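Local coordinates for folylpolyglutamate synthase protein FOLC (Mycobacterium tuberculosis, PDB 2VOS), which binds ADP and divalent metal ions and probably adds glutamate to dihydropteroate and, successively, to tetrahydrofolate at the expense of ATP, at residues Leu279-Leu293 against Gln320-Val333. Sequence-based numbering, arbitrary orientation.
Sequences LQGLGGVYSDIYLPL and QLDGDAVRAGFAAV
Strand 284-291, the last of an antiparallel three-stranded sheet in this Mur ligase-type fold, runs nearly parallel to helix 323-331: their axes approach to 6.9 Å at 18°. A type I turn from G281 to G284 leads into the strand from 274-281, and the backbones are near at I289 and R327, with CA atoms 5.2 Å apart. At one end Y286 meets Q320. CG of Y286 lies anti to its carbonyl carbon (chi1 -58°), which sends the ring across to the incoming segment, where the extended Q320 side chain brings its amide in steeply, NE2 first, over one face of the ring. NE2 sits 3.4 Å above the ring centre, with amide and ring planes almost perpendicular, and the same nitrogen donates to V285 O at 3.1 Å, from above the carbonyl plane. The tyrosine OH takes a hydrogen bond from L321 N (3.1 Å) and has a second partner in E310 of helix 296-312, so it ties the strand to two parts of the chain.

Further along, an apolar layer forms where I289 CG2 packs on F330 CD2 at 3.6 Å, while L279 CD1 and L291 CD1 reach the same ring obliquely. L85 of helix 75-88 and A302 of helix 296-312 also touch F330, placing the aromatic ring between the small sheet and the helices of the nucleotide-binding domain. Past the strand, L293, whose side chain comes about 5 Å from that of the ADP-binding S77, meets V333 CG1 with its CD1.

The outer flank is polar. Bent at chi3, R327 reaches back to the strand while NH1 forms a salt bridge with D324 OD1, in the guanidinium plane. Its NH2 serves both water 1 and S287 O, the latter in the carbonyl plane at 3.1 Å with an N-H...O angle of 142°.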
ATOM      1  N   LEU A 279      -8.874  -1.632 -21.032  1.00 38.31           N
ATOM      2  CA  LEU A 279      -8.217  -2.795 -20.430  1.00 38.72           C
ATOM      3  C   LEU A 279      -8.699  -4.104 -21.051  1.00 39.57           C
ATOM      4  O   LEU A 279      -9.902  -4.338 -21.172  1.00 39.40           O
ATOM      5  CB  LEU A 279      -8.498  -2.820 -18.930  1.00 38.20           C
ATOM      6  CG  LEU A 279      -8.104  -1.576 -18.102  1.00 40.66           C
ATOM      7  CD1 LEU A 279      -8.517  -1.706 -16.567  1.00 44.56           C
ATOM      8  CD2 LEU A 279      -6.606  -1.288 -18.180  1.00 36.70           C
ATOM      9  N   GLN A 280      -7.759  -4.974 -21.380  1.00 40.24           N
ATOM     10  CA  GLN A 280      -8.117  -6.359 -21.634  1.00 42.32           C
ATOM     11  C   GLN A 280      -8.045  -7.182 -20.336  1.00 42.10           C
ATOM     12  O   GLN A 280      -6.953  -7.357 -19.754  1.00 43.43           O
ATOM     13  CB  GLN A 280      -7.203  -6.955 -22.679  1.00 43.10           C
ATOM     14  CG  GLN A 280      -7.588  -8.412 -23.001  1.00 48.41           C
ATOM     15  CD  GLN A 280      -7.120  -8.765 -24.342  1.00 58.46           C
ATOM     16  OE1 GLN A 280      -7.347  -8.019 -25.296  1.00 61.27           O
ATOM     17  NE2 GLN A 280      -6.431  -9.905 -24.456  1.00 61.95           N
ATOM     18  N   GLY A 281      -9.201  -7.606 -19.843  1.00 41.08           N
ATOM     19  CA  GLY A 281      -9.278  -8.440 -18.666  1.00 41.47           C
ATOM     20  C   GLY A 281      -9.387  -9.893 -19.099  1.00 41.94           C
ATOM     21  O   GLY A 281      -9.340 -10.214 -20.325  1.00 41.45           O
ATOM     22  N   LEU A 282      -9.633 -10.784 -18.137  1.00 41.99           N
ATOM     23  CA  LEU A 282      -9.799 -12.222 -18.472  1.00 42.53           C
ATOM     24  C   LEU A 282     -11.064 -12.519 -19.320  1.00 43.34           C
ATOM     25  O   LEU A 282     -11.076 -13.466 -20.089  1.00 42.71           O
ATOM     26  CB  LEU A 282      -9.868 -13.049 -17.195  1.00 42.01           C
ATOM     27  CG  LEU A 282      -8.731 -12.821 -16.212  1.00 43.43           C
ATOM     28  CD1 LEU A 282      -8.953 -13.721 -15.061  1.00 44.03           C
ATOM     29  CD2 LEU A 282      -7.374 -13.176 -16.893  1.00 43.33           C
ATOM     30  N   GLY A 283     -12.133 -11.746 -19.126  1.00 43.49           N
ATOM     31  CA  GLY A 283     -13.380 -11.939 -19.833  1.00 43.54           C
ATOM     32  C   GLY A 283     -13.589 -11.013 -21.029  1.00 44.61           C
ATOM     33  O   GLY A 283     -14.646 -11.054 -21.667  1.00 45.39           O
ATOM     34  N   GLY A 284     -12.591 -10.206 -21.390  1.00 43.35           N
ATOM     35  CA  GLY A 284     -12.708  -9.407 -22.609  1.00 43.88           C
ATOM     36  C   GLY A 284     -12.210  -7.970 -22.451  1.00 44.03           C
ATOM     37  O   GLY A 284     -11.535  -7.632 -21.472  1.00 43.18           O
ATOM     38  N   VAL A 285     -12.566  -7.113 -23.400  1.00 43.00           N
ATOM     39  CA  VAL A 285     -12.118  -5.742 -23.383  1.00 43.60           C
ATOM     40  C   VAL A 285     -13.125  -4.826 -22.664  1.00 44.30           C
ATOM     41  O   VAL A 285     -14.317  -4.840 -22.954  1.00 44.33           O
ATOM     42  CB  VAL A 285     -11.901  -5.245 -24.813  1.00 44.41           C
ATOM     43  CG1 VAL A 285     -11.435  -3.779 -24.843  1.00 42.26           C
ATOM     44  CG2 VAL A 285     -10.903  -6.162 -25.524  1.00 45.41           C
ATOM     45  N   TYR A 286     -12.647  -4.029 -21.709  1.00 43.55           N
ATOM     46  CA  TYR A 286     -13.476  -3.070 -21.036  1.00 41.83           C
ATOM     47  C   TYR A 286     -12.960  -1.685 -21.431  1.00 41.85           C
ATOM     48  O   TYR A 286     -11.791  -1.408 -21.247  1.00 42.28           O
ATOM     49  CB  TYR A 286     -13.385  -3.262 -19.523  1.00 41.75           C
ATOM     50  CG  TYR A 286     -13.771  -4.665 -19.011  1.00 43.52           C
ATOM     51  CD1 TYR A 286     -15.044  -4.938 -18.505  1.00 47.63           C
ATOM     52  CD2 TYR A 286     -12.871  -5.694 -19.057  1.00 44.05           C
ATOM     53  CE1 TYR A 286     -15.398  -6.239 -18.043  1.00 50.91           C
ATOM     54  CE2 TYR A 286     -13.210  -6.994 -18.611  1.00 49.90           C
ATOM     55  CZ  TYR A 286     -14.467  -7.248 -18.078  1.00 51.24           C
ATOM     56  OH  TYR A 286     -14.766  -8.524 -17.592  1.00 58.44           O
ATOM     57  N   SER A 287     -13.834  -0.807 -21.939  1.00 42.02           N
ATOM     58  CA  SER A 287     -13.432   0.508 -22.523  1.00 43.01           C
ATOM     59  C   SER A 287     -13.883   1.717 -21.707  1.00 42.03           C
ATOM     60  O   SER A 287     -14.778   1.587 -20.927  1.00 41.09           O
ATOM     61  CB  SER A 287     -14.048   0.638 -23.916  1.00 43.19           C
ATOM     62  OG  SER A 287     -13.610  -0.462 -24.712  1.00 50.03           O
ATOM     63  N   ASP A 288     -13.287   2.884 -21.949  1.00 42.41           N
ATOM     64  CA  ASP A 288     -13.678   4.136 -21.307  1.00 44.16           C
ATOM     65  C   ASP A 288     -13.705   4.024 -19.789  1.00 42.01           C
ATOM     66  O   ASP A 288     -14.636   4.497 -19.137  1.00 40.74           O
ATOM     67  CB  ASP A 288     -15.057   4.603 -21.779  1.00 46.14           C
ATOM     68  CG  ASP A 288     -15.293   6.177 -21.556  1.00 57.56           C
ATOM     69  OD1 ASP A 288     -14.275   6.981 -21.623  1.00 64.60           O
ATOM     70  OD2 ASP A 288     -16.505   6.614 -21.358  1.00 63.71           O
ATOM     71  N   ILE A 289     -12.697   3.371 -19.232  1.00 40.19           N
ATOM     72  CA  ILE A 289     -12.551   3.343 -17.811  1.00 39.78           C
ATOM     73  C   ILE A 289     -11.875   4.642 -17.341  1.00 40.68           C
ATOM     74  O   ILE A 289     -10.702   4.880 -17.668  1.00 41.46           O
ATOM     75  CB  ILE A 289     -11.733   2.159 -17.385  1.00 40.72           C
ATOM     76  CG1 ILE A 289     -12.543   0.884 -17.648  1.00 40.18           C
ATOM     77  CG2 ILE A 289     -11.422   2.260 -15.859  1.00 39.53           C
ATOM     78  CD1 ILE A 289     -11.710  -0.373 -17.598  1.00 38.27           C
ATOM     79  N   TYR A 290     -12.607   5.471 -16.603  1.00 38.55           N
ATOM     80  CA  TYR A 290     -11.987   6.626 -15.988  1.00 38.62           C
ATOM     81  C   TYR A 290     -11.466   6.248 -14.619  1.00 38.74           C
ATOM     82  O   TYR A 290     -12.234   5.742 -13.775  1.00 38.88           O
ATOM     83  CB  TYR A 290     -12.965   7.811 -15.913  1.00 38.92           C
ATOM     84  CG  TYR A 290     -12.344   8.985 -15.144  1.00 38.93           C
ATOM     85  CD1 TYR A 290     -11.388   9.814 -15.735  1.00 41.54           C
ATOM     86  CD2 TYR A 290     -12.719   9.262 -13.832  1.00 41.52           C
ATOM     87  CE1 TYR A 290     -10.808  10.902 -15.028  1.00 41.60           C
ATOM     88  CE2 TYR A 290     -12.114  10.368 -13.085  1.00 39.36           C
ATOM     89  CZ  TYR A 290     -11.161  11.152 -13.705  1.00 41.27           C
ATOM     90  OH  TYR A 290     -10.595  12.242 -13.047  1.00 45.75           O
ATOM     91  N   LEU A 291     -10.160   6.447 -14.396  1.00 37.47           N
ATOM     92  CA  LEU A 291      -9.585   6.145 -13.078  1.00 38.44           C
ATOM     93  C   LEU A 291      -9.107   7.475 -12.493  1.00 38.26           C
ATOM     94  O   LEU A 291      -8.247   8.123 -13.109  1.00 37.46           O
ATOM     95  CB  LEU A 291      -8.386   5.211 -13.271  1.00 37.16           C
ATOM     96  CG  LEU A 291      -7.692   4.816 -11.951  1.00 41.94           C
ATOM     97  CD1 LEU A 291      -8.579   3.875 -11.133  1.00 38.14           C
ATOM     98  CD2 LEU A 291      -6.377   4.149 -12.275  1.00 36.68           C
ATOM     99  N   PRO A 292      -9.676   7.922 -11.353  1.00 38.88           N
ATOM    100  CA  PRO A 292      -9.239   9.235 -10.863  1.00 38.81           C
ATOM    101  C   PRO A 292      -7.874   9.195 -10.068  1.00 39.77           C
ATOM    102  O   PRO A 292      -7.798   9.696  -8.936  1.00 38.98           O
ATOM    103  CB  PRO A 292     -10.380   9.671  -9.954  1.00 39.59           C
ATOM    104  CG  PRO A 292     -10.854   8.328  -9.305  1.00 39.14           C
ATOM    105  CD  PRO A 292     -10.672   7.291 -10.473  1.00 38.21           C
ATOM    106  N   LEU A 293      -6.832   8.584 -10.643  1.00 39.39           N
ATOM    107  CA  LEU A 293      -5.535   8.519  -9.980  1.00 41.28           C
ATOM    108  C   LEU A 293      -4.514   8.815 -11.085  1.00 41.41           C
ATOM    109  O   LEU A 293      -4.726   8.464 -12.268  1.00 41.51           O
ATOM    110  CB  LEU A 293      -5.247   7.091  -9.435  1.00 41.53           C
ATOM    111  CG  LEU A 293      -6.165   6.556  -8.348  1.00 41.24           C
ATOM    112  CD1 LEU A 293      -5.765   5.129  -7.978  1.00 43.86           C
ATOM    113  CD2 LEU A 293      -6.083   7.502  -7.109  1.00 40.03           C
ATOM    114  N   GLN A 320     -18.019 -12.260 -19.075  1.00 46.32           N
ATOM    115  CA  GLN A 320     -17.510 -10.952 -18.741  1.00 47.08           C
ATOM    116  C   GLN A 320     -18.260 -10.287 -17.558  1.00 45.14           C
ATOM    117  O   GLN A 320     -19.489 -10.384 -17.434  1.00 45.26           O
ATOM    118  CB  GLN A 320     -17.572 -10.074 -20.014  1.00 48.61           C
ATOM    119  CG  GLN A 320     -16.639  -8.842 -19.962  1.00 51.42           C
ATOM    120  CD  GLN A 320     -16.473  -8.170 -21.344  1.00 58.99           C
ATOM    121  OE1 GLN A 320     -17.067  -8.595 -22.348  1.00 59.58           O
ATOM    122  NE2 GLN A 320     -15.650  -7.118 -21.389  1.00 60.60           N
ATOM    123  N   LEU A 321     -17.550  -9.558 -16.711  1.00 44.75           N
ATOM    124  CA  LEU A 321     -18.238  -8.762 -15.671  1.00 42.81           C
ATOM    125  C   LEU A 321     -19.024  -7.625 -16.341  1.00 42.00           C
ATOM    126  O   LEU A 321     -18.608  -7.143 -17.365  1.00 41.28           O
ATOM    127  CB  LEU A 321     -17.216  -8.146 -14.714  1.00 42.99           C
ATOM    128  CG  LEU A 321     -16.321  -9.052 -13.859  1.00 41.74           C
ATOM    129  CD1 LEU A 321     -15.373  -8.159 -13.056  1.00 39.74           C
ATOM    130  CD2 LEU A 321     -17.185  -9.915 -12.961  1.00 43.38           C
ATOM    131  N   ASP A 322     -20.132  -7.184 -15.755  1.00 42.26           N
ATOM    132  CA  ASP A 322     -20.899  -6.019 -16.266  1.00 42.96           C
ATOM    133  C   ASP A 322     -19.941  -4.843 -16.457  1.00 42.46           C
ATOM    134  O   ASP A 322     -19.404  -4.376 -15.475  1.00 43.26           O
ATOM    135  CB  ASP A 322     -21.867  -5.597 -15.184  1.00 44.49           C
ATOM    136  CG  ASP A 322     -22.759  -4.451 -15.595  1.00 48.39           C
ATOM    137  OD1 ASP A 322     -22.542  -3.785 -16.627  1.00 52.05           O
ATOM    138  OD2 ASP A 322     -23.769  -4.277 -14.900  1.00 56.13           O
ATOM    139  N   GLY A 323     -19.758  -4.345 -17.679  1.00 41.59           N
ATOM    140  CA  GLY A 323     -18.842  -3.207 -17.922  1.00 39.99           C
ATOM    141  C   GLY A 323     -19.213  -1.907 -17.194  1.00 38.30           C
ATOM    142  O   GLY A 323     -18.330  -1.140 -16.804  1.00 37.99           O
ATOM    143  N   ASP A 324     -20.512  -1.640 -17.007  1.00 36.97           N
ATOM    144  CA  ASP A 324     -20.923  -0.455 -16.221  1.00 36.29           C
ATOM    145  C   ASP A 324     -20.456  -0.577 -14.776  1.00 36.75           C
ATOM    146  O   ASP A 324     -20.105   0.428 -14.156  1.00 36.93           O
ATOM    147  CB  ASP A 324     -22.452  -0.286 -16.226  1.00 34.68           C
ATOM    148  CG  ASP A 324     -22.988   0.096 -17.601  1.00 36.13           C
ATOM    149  OD1 ASP A 324     -22.168   0.357 -18.525  1.00 35.88           O
ATOM    150  OD2 ASP A 324     -24.219   0.162 -17.792  1.00 30.34           O
ATOM    151  N   ALA A 325     -20.493  -1.794 -14.213  1.00 35.30           N
ATOM    152  CA  ALA A 325     -20.072  -1.945 -12.819  1.00 37.41           C
ATOM    153  C   ALA A 325     -18.539  -1.780 -12.720  1.00 37.79           C
ATOM    154  O   ALA A 325     -17.973  -1.176 -11.771  1.00 38.53           O
ATOM    155  CB  ALA A 325     -20.505  -3.341 -12.295  1.00 38.10           C
ATOM    156  N   VAL A 326     -17.827  -2.320 -13.714  1.00 38.62           N
ATOM    157  CA  VAL A 326     -16.370  -2.125 -13.732  1.00 37.76           C
ATOM    158  C   VAL A 326     -16.048  -0.601 -13.861  1.00 38.64           C
ATOM    159  O   VAL A 326     -15.183  -0.112 -13.175  1.00 37.51           O
ATOM    160  CB  VAL A 326     -15.742  -2.878 -14.896  1.00 39.61           C
ATOM    161  CG1 VAL A 326     -14.297  -2.413 -15.178  1.00 39.61           C
ATOM    162  CG2 VAL A 326     -15.906  -4.473 -14.710  1.00 37.13           C
ATOM    163  N   ARG A 327     -16.689   0.115 -14.790  1.00 38.79           N
ATOM    164  CA  ARG A 327     -16.447   1.558 -14.902  1.00 38.34           C
ATOM    165  C   ARG A 327     -16.772   2.276 -13.592  1.00 38.53           C
ATOM    166  O   ARG A 327     -15.986   3.128 -13.138  1.00 38.20           O
ATOM    167  CB  ARG A 327     -17.264   2.153 -16.017  1.00 38.21           C
ATOM    168  CG  ARG A 327     -16.578   1.996 -17.361  1.00 39.39           C
ATOM    169  CD  ARG A 327     -17.365   2.570 -18.571  1.00 39.90           C
ATOM    170  NE  ARG A 327     -18.558   1.759 -18.889  1.00 40.89           N
ATOM    171  CZ  ARG A 327     -18.528   0.623 -19.597  1.00 45.46           C
ATOM    172  NH1 ARG A 327     -19.662  -0.055 -19.815  1.00 40.22           N
ATOM    173  NH2 ARG A 327     -17.367   0.128 -20.074  1.00 42.76           N
ATOM    174  N   ALA A 328     -17.916   1.939 -13.003  1.00 38.72           N
ATOM    175  CA  ALA A 328     -18.329   2.574 -11.708  1.00 38.75           C
ATOM    176  C   ALA A 328     -17.351   2.265 -10.555  1.00 39.38           C
ATOM    177  O   ALA A 328     -17.070   3.157  -9.734  1.00 38.73           O
ATOM    178  CB  ALA A 328     -19.794   2.206 -11.342  1.00 39.27           C
ATOM    179  N   GLY A 329     -16.818   1.033 -10.469  1.00 37.47           N
ATOM    180  CA  GLY A 329     -15.898   0.698  -9.399  1.00 36.85           C
ATOM    181  C   GLY A 329     -14.600   1.466  -9.527  1.00 38.33           C
ATOM    182  O   GLY A 329     -14.098   2.069  -8.558  1.00 38.45           O
ATOM    183  N   PHE A 330     -14.063   1.503 -10.739  1.00 36.88           N
ATOM    184  CA  PHE A 330     -12.817   2.270 -10.949  1.00 37.53           C
ATOM    185  C   PHE A 330     -12.989   3.763 -10.708  1.00 37.88           C
ATOM    186  O   PHE A 330     -12.121   4.384 -10.094  1.00 37.84           O
ATOM    187  CB  PHE A 330     -12.254   2.006 -12.348  1.00 35.51           C
ATOM    188  CG  PHE A 330     -11.471   0.737 -12.411  1.00 37.48           C
ATOM    189  CD1 PHE A 330     -10.437   0.520 -11.521  1.00 38.79           C
ATOM    190  CD2 PHE A 330     -11.792  -0.263 -13.359  1.00 36.43           C
ATOM    191  CE1 PHE A 330      -9.699  -0.683 -11.538  1.00 35.59           C
ATOM    192  CE2 PHE A 330     -11.027  -1.456 -13.429  1.00 37.93           C
ATOM    193  CZ  PHE A 330      -9.960  -1.632 -12.539  1.00 38.24           C
ATOM    194  N   ALA A 331     -14.137   4.320 -11.121  1.00 38.12           N
ATOM    195  CA  ALA A 331     -14.389   5.704 -10.908  1.00 38.36           C
ATOM    196  C   ALA A 331     -14.484   6.027  -9.445  1.00 40.25           C
ATOM    197  O   ALA A 331     -14.252   7.182  -9.054  1.00 38.96           O
ATOM    198  CB  ALA A 331     -15.662   6.155 -11.619  1.00 39.23           C
ATOM    199  N   ALA A 332     -14.839   5.050  -8.624  1.00 39.84           N
ATOM    200  CA  ALA A 332     -14.965   5.352  -7.204  1.00 41.78           C
ATOM    201  C   ALA A 332     -13.655   5.103  -6.419  1.00 42.13           C
ATOM    202  O   ALA A 332     -13.624   5.337  -5.215  1.00 43.04           O
ATOM    203  CB  ALA A 332     -16.067   4.488  -6.596  1.00 41.93           C
ATOM    204  N   VAL A 333     -12.588   4.648  -7.087  1.00 40.55           N
ATOM    205  CA  VAL A 333     -11.343   4.301  -6.367  1.00 40.55           C
ATOM    206  C   VAL A 333     -10.746   5.526  -5.714  1.00 39.86           C
ATOM    207  O   VAL A 333     -10.647   6.563  -6.378  1.00 37.95           O
ATOM    208  CB  VAL A 333     -10.260   3.798  -7.391  1.00 38.99           C
ATOM    209  CG1 VAL A 333      -8.861   3.737  -6.751  1.00 43.60           C
ATOM    210  CG2 VAL A 333     -10.698   2.432  -7.911  1.00 42.36           C
TER
HETATM  211  O   HOH W   1     -16.914  -2.055 -22.182  1.00 40.91           O
HETATM  212  O   HOH W   2     -14.584   4.582 -14.753  1.00 24.99           O
HETATM  213  O   HOH W   3      -8.940   9.156  -6.325  1.00 34.67           O